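Long-range contacts in tryptophan halogenase (Shewanella frigidimarina, PDB 2PYX), which probably acts as a flavin-dependent monooxygenase that binds FAD and, as in related tryptophan halogenases, may chlorinate an aromatic substrate: residues Y109-S114 with Q466-G471; S114-H119 with E139-Q144; A438-W443 with M472-Q477. One frame throughout, in Å; residues are numbered along the deposited sequence. Where two conformers were deposited one is given.

Contact 1 of 3, residues Y109-S114 with Q466-G471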
loop_
_atom_site.group_PDB
_atom_site.type_symbol
_atom_site.label_atom_id
_atom_site.label_comp_id
_atom_site.label_asym_id
_atom_site.label_seq_id
_atom_site.Cartn_x
_atom_site.Cartn_y
_atom_site.Cartn_z
ATOM N N TYR A 109 -12.578 -12.864 -6.949
ATOM C CA TYR A 109 -12.015 -13.434 -5.730
ATOM C C TYR A 109 -11.509 -12.313 -4.818
ATOM O O TYR A 109 -11.297 -11.182 -5.256
ATOM C CB TYR A 109 -10.911 -14.441 -6.052
ATOM C CG TYR A 109 -9.584 -13.796 -6.373
ATOM C CD1 TYR A 109 -8.678 -13.484 -5.373
ATOM C CD2 TYR A 109 -9.247 -13.430 -7.676
ATOM C CE1 TYR A 109 -7.452 -12.904 -5.662
ATOM C CE2 TYR A 109 -8.022 -12.806 -7.978
ATOM C CZ TYR A 109 -7.134 -12.526 -6.951
ATOM O OH TYR A 109 -5.922 -11.909 -7.249
ATOM N N LEU A 110 -11.342 -12.654 -3.541
ATOM C CA LEU A 110 -10.878 -11.712 -2.532
ATOM C C LEU A 110 -9.470 -12.009 -2.058
ATOM O O LEU A 110 -9.125 -13.164 -1.825
ATOM C CB LEU A 110 -11.798 -11.723 -1.289
ATOM C CG LEU A 110 -11.473 -10.639 -0.249
ATOM C CD1 LEU A 110 -11.645 -9.198 -0.740
ATOM C CD2 LEU A 110 -12.284 -10.898 1.029
ATOM N N HIS A 111 -8.675 -10.945 -1.936
ATOM C CA HIS A 111 -7.422 -10.967 -1.217
ATOM C C HIS A 111 -7.680 -10.184 0.053
ATOM O O HIS A 111 -7.623 -8.963 0.051
ATOM C CB HIS A 111 -6.258 -10.386 -2.048
ATOM C CG HIS A 111 -4.980 -10.232 -1.278
ATOM N ND1 HIS A 111 -3.937 -9.445 -1.717
ATOM C CD2 HIS A 111 -4.601 -10.708 -0.067
ATOM C CE1 HIS A 111 -2.958 -9.477 -0.830
ATOM N NE2 HIS A 111 -3.340 -10.225 0.188
ATOM N N PRO A 112 -8.015 -10.906 1.149
ATOM C CA PRO A 112 -8.382 -10.224 2.393
ATOM C C PRO A 112 -7.150 -9.788 3.180
ATOM O O PRO A 112 -6.061 -10.349 2.985
ATOM C CB PRO A 112 -9.118 -11.291 3.173
ATOM C CG PRO A 112 -8.645 -12.519 2.695
ATOM C CD PRO A 112 -8.065 -12.363 1.302
ATOM N N PHE A 113 -7.308 -8.809 4.071
ATOM C CA PHE A 113 -6.258 -8.456 5.018
ATOM C C PHE A 113 -6.129 -9.460 6.196
ATOM O O PHE A 113 -5.025 -9.610 6.777
ATOM C CB PHE A 113 -6.425 -7.037 5.571
ATOM C CG PHE A 113 -6.065 -5.943 4.606
ATOM C CD1 PHE A 113 -5.009 -6.109 3.715
ATOM C CD2 PHE A 113 -6.709 -4.712 4.664
ATOM C CE1 PHE A 113 -4.675 -5.093 2.848
ATOM C CE2 PHE A 113 -6.380 -3.684 3.815
ATOM C CZ PHE A 113 -5.319 -3.888 2.914
ATOM N N SER A 114 -7.211 -10.162 6.542
ATOM C CA SER A 114 -7.160 -11.136 7.624
ATOM C C SER A 114 -6.277 -12.306 7.233
ATOM O O SER A 114 -6.365 -12.811 6.100
ATOM C CB SER A 114 -8.535 -11.713 7.906
ATOM O OG SER A 114 -9.353 -10.867 8.664
ATOM N N GLN A 466 -0.846 -17.112 -1.237
ATOM C CA GLN A 466 -1.882 -18.143 -1.284
ATOM C C GLN A 466 -3.219 -17.578 -1.738
ATOM O O GLN A 466 -3.914 -18.170 -2.563
ATOM C CB GLN A 466 -2.050 -18.767 0.108
ATOM C CG GLN A 466 -0.784 -19.471 0.610
ATOM C CD GLN A 466 -0.873 -19.908 2.063
ATOM O OE1 GLN A 466 -1.750 -19.448 2.817
ATOM N NE2 GLN A 466 0.014 -20.840 2.451
ATOM N N TYR A 467 -3.590 -16.427 -1.203
ATOM C CA TYR A 467 -4.898 -15.855 -1.538
ATOM C C TYR A 467 -4.994 -15.544 -3.029
ATOM O O TYR A 467 -6.035 -15.753 -3.641
ATOM C CB TYR A 467 -5.171 -14.585 -0.764
ATOM C CG TYR A 467 -5.581 -14.778 0.651
ATOM C CD1 TYR A 467 -6.701 -15.562 0.982
ATOM C CD2 TYR A 467 -4.928 -14.115 1.671
ATOM C CE1 TYR A 467 -7.118 -15.687 2.337
ATOM C CE2 TYR A 467 -5.375 -14.231 3.034
ATOM C CZ TYR A 467 -6.453 -15.032 3.338
ATOM O OH TYR A 467 -6.880 -15.124 4.667
ATOM N N VAL A 468 -3.927 -14.991 -3.609
ATOM C CA VAL A 468 -3.931 -14.681 -5.034
ATOM C C VAL A 468 -3.833 -15.958 -5.860
ATOM O O VAL A 468 -4.635 -16.172 -6.786
ATOM C CB VAL A 468 -2.836 -13.653 -5.404
ATOM C CG1 VAL A 468 -2.734 -13.490 -6.941
ATOM C CG2 VAL A 468 -3.161 -12.309 -4.769
ATOM N N LEU A 469 -2.865 -16.817 -5.563
ATOM C CA LEU A 469 -2.653 -18.020 -6.354
ATOM C C LEU A 469 -3.936 -18.844 -6.440
ATOM O O LEU A 469 -4.346 -19.270 -7.516
ATOM C CB LEU A 469 -1.517 -18.845 -5.744
ATOM C CG LEU A 469 -0.903 -19.963 -6.562
ATOM C CD1 LEU A 469 -0.171 -19.445 -7.782
ATOM C CD2 LEU A 469 0.079 -20.773 -5.741
ATOM N N TYR A 470 -4.537 -19.111 -5.288
ATOM C CA TYR A 470 -5.717 -19.967 -5.232
ATOM C C TYR A 470 -7.004 -19.205 -5.470
ATOM O O TYR A 470 -8.005 -19.799 -5.897
ATOM C CB TYR A 470 -5.734 -20.787 -3.954
ATOM C CG TYR A 470 -4.504 -21.677 -3.895
ATOM C CD1 TYR A 470 -4.195 -22.593 -4.915
ATOM C CD2 TYR A 470 -3.563 -21.514 -2.883
ATOM C CE1 TYR A 470 -3.037 -23.326 -4.919
ATOM C CE2 TYR A 470 -2.390 -22.286 -2.877
ATOM C CZ TYR A 470 -2.118 -23.177 -3.871
ATOM O OH TYR A 470 -0.953 -23.906 -3.878
ATOM N N GLY A 471 -7.019 -17.899 -5.233
ATOM C CA GLY A 471 -8.116 -17.082 -5.715
ATOM C C GLY A 471 -8.312 -17.234 -7.211
ATOM O O GLY A 471 -9.466 -17.236 -7.705
HETATM O O HOH W 1 -8.363 -15.794 -2.255
#
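Y467 presents one face of its ring to P112: CD of the proline stands 3.3 Å from the centroid of the Y467 ring and 5° off its normal, a CH-pi contact, while P112 CG lies 3.4 Å from Y467 CZ. The phenol then reaches past the proline, and its OH donates to S114 O over 2.8 Å, tilted 29° from the carbonyl plane. The side chains of H111 and Y467 cross at about a right angle, H111 CD2 3.8 Å from Y467 CD2. H111 ND1 is hydrogen-bonded to E361, a predicted tryptophan-binding residue, and NE2 to S464. Residues 109-112, on the strand that pairs with strand 87-95 in the large mixed sheet, run antiparallel to residues 466-471, their axes 7.8 Å apart. Toward the C-terminal end of the helix, Y109 has CG between its backbone N and carbonyl carbon (chi1 80°), and the ring lies against G471, whose C sits over one face toward the rim; a side chain at G471 would collide with Y109 CD1. Y109 OH ends against both methyls of V468, 3.6 Å from V468 CG1. Water 1 donates to L110 O and Y467 O.

Contact 2 of 3, residues S114-H119 with E139-Q144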
loop_
_atom_site.group_PDB
_atom_site.type_symbol
_atom_site.label_atom_id
_atom_site.label_comp_id
_atom_site.label_asym_id
_atom_site.label_seq_id
_atom_site.Cartn_x
_atom_site.Cartn_y
_atom_site.Cartn_z
ATOM N N SER A 114 -7.211 -10.162 6.542
ATOM C CA SER A 114 -7.160 -11.136 7.624
ATOM C C SER A 114 -6.277 -12.306 7.233
ATOM O O SER A 114 -6.365 -12.811 6.100
ATOM C CB SER A 114 -8.535 -11.713 7.906
ATOM O OG SER A 114 -9.353 -10.867 8.664
ATOM N N LEU A 115 -5.438 -12.783 8.145
ATOM C CA LEU A 115 -4.682 -14.014 7.899
ATOM C C LEU A 115 -5.576 -15.240 8.038
ATOM O O LEU A 115 -6.584 -15.210 8.765
ATOM C CB LEU A 115 -3.484 -14.138 8.838
ATOM C CG LEU A 115 -2.456 -13.010 8.735
ATOM C CD1 LEU A 115 -1.418 -13.185 9.815
ATOM C CD2 LEU A 115 -1.796 -13.004 7.382
ATOM N N PRO A 116 -5.195 -16.338 7.381
ATOM C CA PRO A 116 -5.957 -17.569 7.470
ATOM C C PRO A 116 -6.178 -17.994 8.904
ATOM O O PRO A 116 -5.278 -17.888 9.714
ATOM C CB PRO A 116 -5.068 -18.558 6.736
ATOM C CG PRO A 116 -4.438 -17.711 5.647
ATOM C CD PRO A 116 -4.084 -16.472 6.402
ATOM N N HIS A 117 -7.375 -18.463 9.191
ATOM C CA HIS A 117 -7.717 -18.846 10.559
ATOM C C HIS A 117 -6.790 -19.917 11.091
ATOM O O HIS A 117 -6.415 -20.839 10.370
ATOM C CB HIS A 117 -9.129 -19.343 10.611
ATOM C CG HIS A 117 -9.635 -19.535 12.002
ATOM N ND1 HIS A 117 -10.065 -18.483 12.782
ATOM C CD2 HIS A 117 -9.852 -20.658 12.724
ATOM C CE1 HIS A 117 -10.473 -18.952 13.950
ATOM N NE2 HIS A 117 -10.368 -20.267 13.933
ATOM N N GLY A 118 -6.424 -19.780 12.361
ATOM C CA GLY A 118 -5.520 -20.736 13.025
ATOM C C GLY A 118 -4.093 -20.736 12.535
ATOM O O GLY A 118 -3.379 -21.710 12.734
ATOM N N HIS A 119 -3.651 -19.641 11.915
ATOM C CA HIS A 119 -2.313 -19.569 11.334
ATOM C C HIS A 119 -1.172 -19.836 12.332
ATOM O O HIS A 119 -0.128 -20.340 11.945
ATOM C CB HIS A 119 -2.111 -18.228 10.610
ATOM C CG HIS A 119 -2.279 -17.027 11.476
ATOM N ND1 HIS A 119 -1.229 -16.449 12.158
ATOM C CD2 HIS A 119 -3.370 -16.276 11.751
ATOM C CE1 HIS A 119 -1.674 -15.404 12.831
ATOM N NE2 HIS A 119 -2.967 -15.278 12.603
ATOM N N GLU A 139 -13.071 -18.349 1.409
ATOM C CA GLU A 139 -14.196 -18.748 2.274
ATOM C C GLU A 139 -13.799 -19.797 3.315
ATOM O O GLU A 139 -14.305 -19.757 4.452
ATOM C CB GLU A 139 -15.358 -19.249 1.445
ATOM C CG GLU A 139 -16.595 -19.518 2.332
ATOM C CD GLU A 139 -17.848 -19.879 1.564
ATOM O OE1 GLU A 139 -17.963 -19.553 0.363
ATOM O OE2 GLU A 139 -18.733 -20.510 2.183
ATOM N N ALA A 140 -12.929 -20.736 2.928
ATOM C CA ALA A 140 -12.542 -21.823 3.807
ATOM C C ALA A 140 -11.737 -21.353 5.006
ATOM O O ALA A 140 -11.816 -21.974 6.077
ATOM C CB ALA A 140 -11.769 -22.883 3.046
ATOM N N VAL A 141 -10.941 -20.276 4.866
ATOM C CA VAL A 141 -9.943 -19.934 5.881
ATOM C C VAL A 141 -10.132 -18.583 6.533
ATOM O O VAL A 141 -9.421 -18.244 7.461
ATOM C CB VAL A 141 -8.480 -20.007 5.357
ATOM C CG1 VAL A 141 -8.179 -21.355 4.739
ATOM C CG2 VAL A 141 -8.210 -18.894 4.366
ATOM N N CYS A 142 -11.071 -17.780 6.055
ATOM C CA CYS A 142 -11.287 -16.498 6.699
ATOM C C CYS A 142 -12.754 -16.149 6.657
ATOM O O CYS A 142 -13.549 -16.820 6.013
ATOM C CB CYS A 142 -10.424 -15.371 6.081
ATOM S SG CYS A 142 -11.077 -14.652 4.516
ATOM N N SER A 143 -13.122 -15.151 7.448
ATOM C CA SER A 143 -14.521 -14.708 7.478
ATOM C C SER A 143 -14.763 -13.528 6.548
ATOM O O SER A 143 -15.893 -13.230 6.185
ATOM C CB SER A 143 -14.962 -14.357 8.912
ATOM O OG SER A 143 -14.216 -13.275 9.432
ATOM N N GLN A 144 -13.700 -12.853 6.109
ATOM C CA GLN A 144 -13.872 -11.615 5.341
ATOM C C GLN A 144 -14.477 -11.775 3.974
ATOM O O GLN A 144 -15.063 -10.840 3.430
ATOM C CB GLN A 144 -12.524 -10.896 5.191
ATOM C CG GLN A 144 -12.250 -10.036 6.351
ATOM C CD GLN A 144 -10.932 -9.279 6.297
ATOM O OE1 GLN A 144 -9.953 -9.799 5.802
ATOM N NE2 GLN A 144 -10.901 -8.074 6.890
HETATM O O HOH W 2 -11.295 -13.263 8.769
#
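Q144 OE1 accepts the backbone N-H of S114 over 2.9 Å, with 158° at the hydrogen and the donor tilted 31° from the amide carbonyl plane. S114 OG stands 3.1 Å from the same Q144 OE1, a weak bond; N166 OD1 is a second weak partner of this hydroxyl. The Q144 chain is extended beyond CG, and its NE2 is hydrogen-bonded to N167 O and to Q90 OE1, which together with S114 N fix the rotation of the amide. An alanine in place of Q144 would probably leave S114 N without its acceptor and open a gap beside S114 CB. The second firm bond is from H117 N to V141 O, 2.7 Å, with the donor in the carbonyl plane and 161° at the hydrogen. V141 is the last residue of helix 137-141, so the loop that follows strand 108-112 takes up a carbonyl at the helix C-terminus, just where P116 to H119 form a type II beta turn with G118 at positive phi. P116 CA adds a CA-H...O contact to V141 O at 3.5 Å. Water 2 bridges S114 OG and S143 N. Further out, P116 and V141 lie side by side and point the same way, P116 CB 3.9 Å from V141 CG2; both side chains touch Y467 of helix 462-471. H117 CB rests against V141 O, while its ring leads away toward D496 of helix 484-507.

Contact 3 of 3, residues A438-W443 with M472-Q477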
loop_
_atom_site.group_PDB
_atom_site.type_symbol
_atom_site.label_atom_id
_atom_site.label_comp_id
_atom_site.label_asym_id
_atom_site.label_seq_id
_atom_site.Cartn_x
_atom_site.Cartn_y
_atom_site.Cartn_z
ATOM N N ALA A 438 10.724 -19.259 -10.719
ATOM C CA ALA A 438 11.080 -20.366 -9.828
ATOM C C ALA A 438 9.925 -20.730 -8.919
ATOM O O ALA A 438 9.635 -21.913 -8.661
ATOM C CB ALA A 438 12.317 -20.052 -9.025
HETATM N N MSE A 439 9.252 -19.713 -8.400
HETATM C CA MSE A 439 8.108 -19.947 -7.519
HETATM C C MSE A 439 6.942 -20.597 -8.232
HETATM O O MSE A 439 6.295 -21.499 -7.710
HETATM C CB MSE A 439 7.656 -18.665 -6.862
HETATM C CG MSE A 439 8.595 -18.144 -5.798
HETATM SE SE MSE A 439 8.846 -19.432 -4.278
HETATM C CE MSE A 439 10.120 -19.694 -4.844
ATOM N N LEU A 440 6.657 -20.122 -9.434
ATOM C CA LEU A 440 5.556 -20.684 -10.220
ATOM C C LEU A 440 5.757 -22.165 -10.497
ATOM O O LEU A 440 4.814 -22.936 -10.486
ATOM C CB LEU A 440 5.401 -19.905 -11.533
ATOM C CG LEU A 440 4.780 -18.517 -11.365
ATOM C CD1 LEU A 440 4.931 -17.734 -12.665
ATOM C CD2 LEU A 440 3.349 -18.571 -10.856
ATOM N N GLU A 441 7.007 -22.552 -10.721
ATOM C CA GLU A 441 7.338 -23.953 -10.913
ATOM C C GLU A 441 7.175 -24.721 -9.603
ATOM O O GLU A 441 6.536 -25.778 -9.579
ATOM C CB GLU A 441 8.742 -24.085 -11.491
ATOM C CG GLU A 441 9.252 -25.493 -11.616
ATOM C CD GLU A 441 10.713 -25.540 -12.036
ATOM O OE1 GLU A 441 11.669 -25.320 -11.198
ATOM O OE2 GLU A 441 10.894 -25.854 -13.234
ATOM N N LEU A 442 7.728 -24.193 -8.505
ATOM C CA LEU A 442 7.609 -24.865 -7.226
ATOM C C LEU A 442 6.161 -25.030 -6.802
ATOM O O LEU A 442 5.774 -26.098 -6.302
ATOM C CB LEU A 442 8.391 -24.091 -6.169
ATOM C CG LEU A 442 8.417 -24.670 -4.767
ATOM C CD1 LEU A 442 9.032 -26.048 -4.796
ATOM C CD2 LEU A 442 9.164 -23.752 -3.812
ATOM N N TRP A 443 5.339 -23.999 -7.034
ATOM C CA TRP A 443 3.973 -24.003 -6.534
ATOM C C TRP A 443 3.068 -24.942 -7.319
ATOM O O TRP A 443 1.975 -25.233 -6.849
ATOM C CB TRP A 443 3.424 -22.588 -6.489
ATOM C CG TRP A 443 4.124 -21.723 -5.515
ATOM C CD1 TRP A 443 4.805 -22.130 -4.389
ATOM C CD2 TRP A 443 4.191 -20.288 -5.520
ATOM N NE1 TRP A 443 5.277 -21.028 -3.704
ATOM C CE2 TRP A 443 4.922 -19.893 -4.370
ATOM C CE3 TRP A 443 3.733 -19.299 -6.395
ATOM C CZ2 TRP A 443 5.200 -18.550 -4.092
ATOM C CZ3 TRP A 443 4.024 -17.969 -6.109
ATOM C CH2 TRP A 443 4.751 -17.622 -4.979
HETATM N N MSE A 472 -7.213 -17.341 -7.929
HETATM C CA MSE A 472 -7.219 -17.452 -9.371
HETATM C C MSE A 472 -7.155 -18.887 -9.873
HETATM O O MSE A 472 -6.827 -19.144 -11.028
HETATM C CB MSE A 472 -6.098 -16.576 -9.955
HETATM C CG MSE A 472 -6.259 -15.142 -9.571
HETATM SE SE MSE A 472 -4.946 -13.974 -10.486
HETATM C CE MSE A 472 -5.619 -14.217 -12.387
ATOM N N SER A 473 -7.484 -19.847 -9.007
ATOM C CA SER A 473 -7.701 -21.244 -9.407
ATOM C C SER A 473 -6.471 -21.971 -9.914
ATOM O O SER A 473 -6.567 -22.947 -10.669
ATOM C CB SER A 473 -8.827 -21.335 -10.429
ATOM O OG SER A 473 -10.003 -20.811 -9.848
ATOM N N PHE A 474 -5.298 -21.538 -9.447
ATOM C CA PHE A 474 -4.068 -22.231 -9.814
ATOM C C PHE A 474 -4.048 -23.645 -9.246
ATOM O O PHE A 474 -4.472 -23.850 -8.105
ATOM C CB PHE A 474 -2.899 -21.429 -9.264
ATOM C CG PHE A 474 -1.535 -21.928 -9.679
ATOM C CD1 PHE A 474 -0.882 -21.392 -10.761
ATOM C CD2 PHE A 474 -0.843 -22.869 -8.890
ATOM C CE1 PHE A 474 0.403 -21.781 -11.083
ATOM C CE2 PHE A 474 0.418 -23.253 -9.233
ATOM C CZ PHE A 474 1.047 -22.723 -10.313
ATOM N N ASN A 475 -3.585 -24.607 -10.029
ATOM C CA ASN A 475 -3.552 -26.002 -9.581
ATOM C C ASN A 475 -2.219 -26.392 -8.958
ATOM O O ASN A 475 -1.169 -26.191 -9.566
ATOM C CB ASN A 475 -3.846 -26.940 -10.748
ATOM C CG ASN A 475 -5.280 -26.853 -11.226
ATOM O OD1 ASN A 475 -5.519 -26.730 -12.417
ATOM N ND2 ASN A 475 -6.237 -26.957 -10.313
ATOM N N THR A 476 -2.301 -26.968 -7.753
ATOM C CA THR A 476 -1.142 -27.469 -7.023
ATOM C C THR A 476 -1.400 -28.945 -6.751
ATOM O O THR A 476 -2.509 -29.324 -6.337
ATOM C CB THR A 476 -0.944 -26.711 -5.719
ATOM O OG1 THR A 476 -0.622 -25.352 -6.027
ATOM C CG2 THR A 476 0.139 -27.279 -4.887
ATOM N N GLN A 477 -0.390 -29.766 -7.011
ATOM C CA GLN A 477 -0.441 -31.200 -6.725
ATOM C C GLN A 477 -0.800 -31.445 -5.275
ATOM O O GLN A 477 -0.243 -30.802 -4.367
ATOM C CB GLN A 477 0.912 -31.838 -7.075
ATOM C CG GLN A 477 1.014 -33.359 -6.952
ATOM C CD GLN A 477 2.203 -33.888 -7.677
ATOM O OE1 GLN A 477 3.324 -33.733 -7.225
ATOM N NE2 GLN A 477 1.975 -34.510 -8.830
#
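L440 meets F474 first along the helix: its carbonyl oxygen lies at the rim of the F474 ring, near the ring plane, with L440 O 3.8 Å from F474 CZ. The end of the L440 side chain comes nearer the loop, CD2 4.4 Å from F474 CE1 in a loose apolar touch. Its remaining neighbours include L410 and V413 of helix 383-413, so L440 lies between that helix and the loop. One turn on, W443 makes the main polar contact. Its backbone oxygen takes the hydroxyl proton of T476, OG1 to O 2.7 Å, with an angle of 167° at the carbonyl oxygen, so the donor sits nearly in line with the C=O bond. The T476 chi1 of -65°, with OG1 anti to the carbonyl carbon, directs the hydroxyl to W443 O. T476 OG1 is also hydrogen-bonded to Y470 OH, which links this carbonyl to helix 462-471 through one hydroxyl. That helix ends in a Schellman motif with S473, at positive phi, as C-prime residue: F474 N bonds to L469 O and S473 N to Y470 O. The chain leaves this cap as a loop that passes close to W443. F474 CG is anti to the backbone N (chi1 -174°), and the ring offers its edge to the helix; W443 O lies in the ring plane, 3.5 Å from F474 CE2. Beside it, W443 CB stands 4.1 Å from F474 CE2. The indole itself leads away from the loop, where L469 and P448 meet it and NE1 is hydrogen-bonded to D452. Past T476, Q477 and R444 add a backbone hydrogen bond.

Helix 462-471 and the loop after it join contacts 1 and 3, whose centres lie about 14 Å apart: Y470 OH is 2.6 Å from T476 OG1, and Y109 CE2 packs 3.3 Å from M472 CG. Contacts 1 and 2 are closer, about 10 Å between centres, and share S114; Q144 OE1 packs 3.1 Å from P112 CB. Contacts 2 and 3 do not touch, their nearest atoms about 11 Å apart. Contact 1 borders the predicted site, the H111 side chain about 3 Å from that of E361 and about 8 Å from that of K89; that of Q144 in contact 2 is about 9 Å from that of K89. Contact 3 lies away from it.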